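Local coordinates for protein exodeoxyribonuclease (Neisseria meningitidis, PDB 4B5J) that probably cleaves the DNA backbone at abasic sites as a magnesium- or manganese-dependent AP endonuclease of the ExoA family, at residues Ala61-Tyr66 with Asp90-Phe95. Sequence-based numbering, arbitrary orientation.
Sequences AEKRGY and DREGRF. With nucleotides of chain C; nucleotides of chain B.
The Tyr66 ring takes Glu92 CG at its edge, in plane and 3.9 Å from CE2, while Lys63 NZ sits 3.2 Å above one face, displaced from the ring centre toward the CE2-CZ bond. Near the ring plane on the DNA side, CE1 lies 3.4 Å from O3' of DA4 of chain B. Tyr66 CG stands anti to the backbone N (chi1 178°), which points the phenol at Glu92 and Arg94; its OH is 2.9 Å from Arg94 NH2 and hydrogen-bonds a phosphate of the bound nucleic acid. The guanidinium of Arg94, turned 78° from the ring, holds Glu92 side-on: Glu92 OE1 lies nearly in the guanidinium plane and receives NE (2.7 Å) on its anti lone pair, the one away from OE2, and NH2 on the same side but tilted out of the carboxylate plane. Arg119 of helix 117-139 adds a salt bridge to OE1, and Arg94 also packs on the phosphate. In this DNase I-like fold the loop after strand 55-59 meets the loop before strand 95-100 beside the bound DNA, where Arg94 makes a cation-pi contact with Tyr109, a predicted active-site residue. At the backbone, Glu62 N donates to Arg91 O (2.9 Å, 154° at the hydrogen), and Ala61 CB packs 3.4 Å from Glu92 O. Gly93, with positive phi, ends the type I turn that starts at Asp90, the last residue of helix 87-90.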
loop_
_atom_site.group_PDB
_atom_site.type_symbol
_atom_site.label_atom_id
_atom_site.label_comp_id
_atom_site.label_asym_id
_atom_site.label_seq_id
_atom_site.Cartn_x
_atom_site.Cartn_y
_atom_site.Cartn_z
ATOM N N ALA A 61 -0.738 -11.296 -10.978
ATOM C CA ALA A 61 0.365 -11.331 -11.927
ATOM C C ALA A 61 0.191 -12.510 -12.874
ATOM O O ALA A 61 -0.523 -13.465 -12.563
ATOM C CB ALA A 61 1.690 -11.435 -11.195
ATOM N N GLU A 62 0.842 -12.435 -14.031
ATOM C CA GLU A 62 0.814 -13.531 -14.994
ATOM C C GLU A 62 1.725 -14.674 -14.550
ATOM O O GLU A 62 1.399 -15.848 -14.738
ATOM C CB GLU A 62 1.205 -13.039 -16.387
ATOM C CG GLU A 62 0.210 -12.062 -17.001
ATOM C CD GLU A 62 -1.177 -12.661 -17.166
ATOM O OE1 GLU A 62 -1.278 -13.878 -17.437
ATOM O OE2 GLU A 62 -2.169 -11.916 -17.021
ATOM N N LYS A 63 2.869 -14.331 -13.966
ATOM C CA LYS A 63 3.748 -15.338 -13.382
ATOM C C LYS A 63 3.148 -15.798 -12.055
ATOM O O LYS A 63 2.459 -15.032 -11.381
ATOM C CB LYS A 63 5.164 -14.787 -13.188
ATOM C CG LYS A 63 5.244 -13.596 -12.253
ATOM C CD LYS A 63 6.670 -13.070 -12.107
ATOM C CE LYS A 63 6.871 -11.780 -12.894
ATOM N NZ LYS A 63 8.042 -11.005 -12.392
ATOM N N ARG A 64 3.404 -17.048 -11.685
ATOM C CA ARG A 64 2.743 -17.650 -10.528
ATOM C C ARG A 64 3.423 -17.315 -9.200
ATOM O O ARG A 64 4.619 -17.022 -9.157
ATOM C CB ARG A 64 2.618 -19.166 -10.719
ATOM C CG ARG A 64 1.829 -19.540 -11.970
ATOM C CD ARG A 64 1.690 -21.042 -12.158
ATOM N NE ARG A 64 0.953 -21.676 -11.069
ATOM C CZ ARG A 64 1.503 -22.502 -10.186
ATOM N NH1 ARG A 64 2.791 -22.789 -10.275
ATOM N NH2 ARG A 64 0.770 -23.043 -9.222
ATOM N N GLY A 65 2.645 -17.348 -8.122
ATOM C CA GLY A 65 3.146 -17.043 -6.792
ATOM C C GLY A 65 3.875 -15.714 -6.702
ATOM O O GLY A 65 4.835 -15.576 -5.945
ATOM N N TYR A 66 3.412 -14.731 -7.467
ATOM C CA TYR A 66 4.104 -13.451 -7.565
ATOM C C TYR A 66 3.156 -12.255 -7.491
ATOM O O TYR A 66 2.078 -12.264 -8.084
ATOM C CB TYR A 66 4.914 -13.396 -8.862
ATOM C CG TYR A 66 5.651 -12.092 -9.096
ATOM C CD1 TYR A 66 6.810 -11.788 -8.393
ATOM C CD2 TYR A 66 5.196 -11.172 -10.034
ATOM C CE1 TYR A 66 7.490 -10.598 -8.610
ATOM C CE2 TYR A 66 5.872 -9.981 -10.259
ATOM C CZ TYR A 66 7.018 -9.702 -9.545
ATOM O OH TYR A 66 7.692 -8.523 -9.764
ATOM N N ASP A 90 0.780 -3.902 -15.719
ATOM C CA ASP A 90 -0.423 -4.657 -15.397
ATOM C C ASP A 90 -0.188 -6.160 -15.485
ATOM O O ASP A 90 -0.949 -6.944 -14.920
ATOM C CB ASP A 90 -1.601 -4.227 -16.277
ATOM C CG ASP A 90 -2.138 -2.855 -15.898
ATOM O OD1 ASP A 90 -1.864 -2.401 -14.767
ATOM O OD2 ASP A 90 -2.837 -2.234 -16.724
ATOM N N ARG A 91 0.872 -6.555 -16.186
ATOM C CA ARG A 91 1.260 -7.963 -16.251
ATOM C C ARG A 91 1.572 -8.528 -14.865
ATOM O O ARG A 91 1.536 -9.743 -14.659
ATOM C CB ARG A 91 2.479 -8.144 -17.163
ATOM C CG ARG A 91 2.199 -7.903 -18.633
ATOM C CD ARG A 91 2.427 -9.160 -19.454
ATOM N NE ARG A 91 3.835 -9.359 -19.786
ATOM C CZ ARG A 91 4.425 -10.547 -19.855
ATOM N NH1 ARG A 91 3.731 -11.648 -19.600
ATOM N NH2 ARG A 91 5.711 -10.636 -20.170
ATOM N N GLU A 92 1.872 -7.639 -13.921
ATOM C CA GLU A 92 2.342 -8.043 -12.597
ATOM C C GLU A 92 1.322 -7.819 -11.478
ATOM O O GLU A 92 1.587 -8.141 -10.321
ATOM C CB GLU A 92 3.659 -7.334 -12.268
ATOM C CG GLU A 92 4.778 -7.662 -13.248
ATOM C CD GLU A 92 6.039 -6.860 -13.000
ATOM O OE1 GLU A 92 6.116 -6.162 -11.968
ATOM O OE2 GLU A 92 6.956 -6.924 -13.847
ATOM N N GLY A 93 0.159 -7.277 -11.827
ATOM C CA GLY A 93 -0.918 -7.094 -10.871
ATOM C C GLY A 93 -0.505 -6.216 -9.707
ATOM O O GLY A 93 -0.136 -6.716 -8.642
ATOM N N ARG A 94 -0.570 -4.903 -9.910
ATOM C CA ARG A 94 -0.063 -3.954 -8.925
ATOM C C ARG A 94 -1.022 -2.798 -8.645
ATOM O O ARG A 94 -0.718 -1.911 -7.846
ATOM C CB ARG A 94 1.290 -3.404 -9.381
ATOM C CG ARG A 94 2.362 -4.465 -9.560
ATOM C CD ARG A 94 3.638 -3.870 -10.120
ATOM N NE ARG A 94 4.741 -4.826 -10.074
ATOM C CZ ARG A 94 5.470 -5.070 -8.990
ATOM N NH1 ARG A 94 5.209 -4.427 -7.858
ATOM N NH2 ARG A 94 6.456 -5.954 -9.035
ATOM N N PHE A 95 -2.181 -2.809 -9.293
ATOM C CA PHE A 95 -3.126 -1.706 -9.147
ATOM C C PHE A 95 -4.574 -2.182 -9.197
ATOM O O PHE A 95 -5.008 -2.753 -10.195
ATOM C CB PHE A 95 -2.884 -0.669 -10.251
ATOM C CG PHE A 95 -3.779 0.536 -10.171
ATOM C CD1 PHE A 95 -5.056 0.506 -10.704
ATOM C CD2 PHE A 95 -3.331 1.709 -9.586
ATOM C CE1 PHE A 95 -5.878 1.615 -10.640
ATOM C CE2 PHE A 95 -4.152 2.826 -9.514
ATOM C CZ PHE A 95 -5.426 2.778 -10.045
ATOM P P DC C 11 2.617 -21.240 -5.543
ATOM O OP1 DC C 11 1.455 -20.866 -6.377
ATOM O OP2 DC C 11 2.443 -22.235 -4.460
ATOM O "O5'" DC C 11 3.800 -21.751 -6.491
ATOM C "C5'" DC C 11 4.202 -20.977 -7.615
ATOM C "C4'" DC C 11 5.453 -21.543 -8.272
ATOM O "O4'" DC C 11 6.643 -21.158 -7.532
ATOM C "C3'" DC C 11 5.587 -23.059 -8.323
ATOM O "O3'" DC C 11 4.742 -23.662 -9.289
ATOM C "C2'" DC C 11 7.052 -23.129 -8.736
ATOM C "C1'" DC C 11 7.641 -22.148 -7.734
ATOM N N1 DC C 11 7.980 -22.821 -6.446
ATOM C C2 DC C 11 9.313 -23.152 -6.183
ATOM O O2 DC C 11 10.179 -22.869 -7.020
ATOM N N3 DC C 11 9.618 -23.768 -5.014
ATOM C C4 DC C 11 8.653 -24.055 -4.138
ATOM N N4 DC C 11 9.004 -24.663 -2.999
ATOM C C5 DC C 11 7.288 -23.732 -4.388
ATOM C C6 DC C 11 7.001 -23.124 -5.543
ATOM P P DA B 4 12.437 -13.970 -11.350
ATOM O OP1 DA B 4 11.233 -13.807 -12.197
ATOM O OP2 DA B 4 13.786 -13.705 -11.903
ATOM O "O5'" DA B 4 12.241 -13.049 -10.058
ATOM C "C5'" DA B 4 10.952 -12.999 -9.469
ATOM C "C4'" DA B 4 10.966 -12.304 -8.121
ATOM O "O4'" DA B 4 11.665 -13.118 -7.148
ATOM C "C3'" DA B 4 11.631 -10.929 -8.090
ATOM O "O3'" DA B 4 10.652 -9.960 -7.705
ATOM C "C2'" DA B 4 12.765 -11.071 -7.070
ATOM C "C1'" DA B 4 12.308 -12.258 -6.233
ATOM N N9 DA B 4 13.375 -13.017 -5.588
ATOM C C8 DA B 4 14.635 -13.260 -6.060
ATOM N N7 DA B 4 15.370 -13.989 -5.251
ATOM C C5 DA B 4 14.532 -14.245 -4.176
ATOM C C6 DA B 4 14.708 -14.967 -2.978
ATOM N N6 DA B 4 15.843 -15.592 -2.648
ATOM N N1 DA B 4 13.666 -15.024 -2.124
ATOM C C2 DA B 4 12.529 -14.399 -2.448
ATOM N N3 DA B 4 12.247 -13.692 -3.541
ATOM C C4 DA B 4 13.299 -13.654 -4.371
#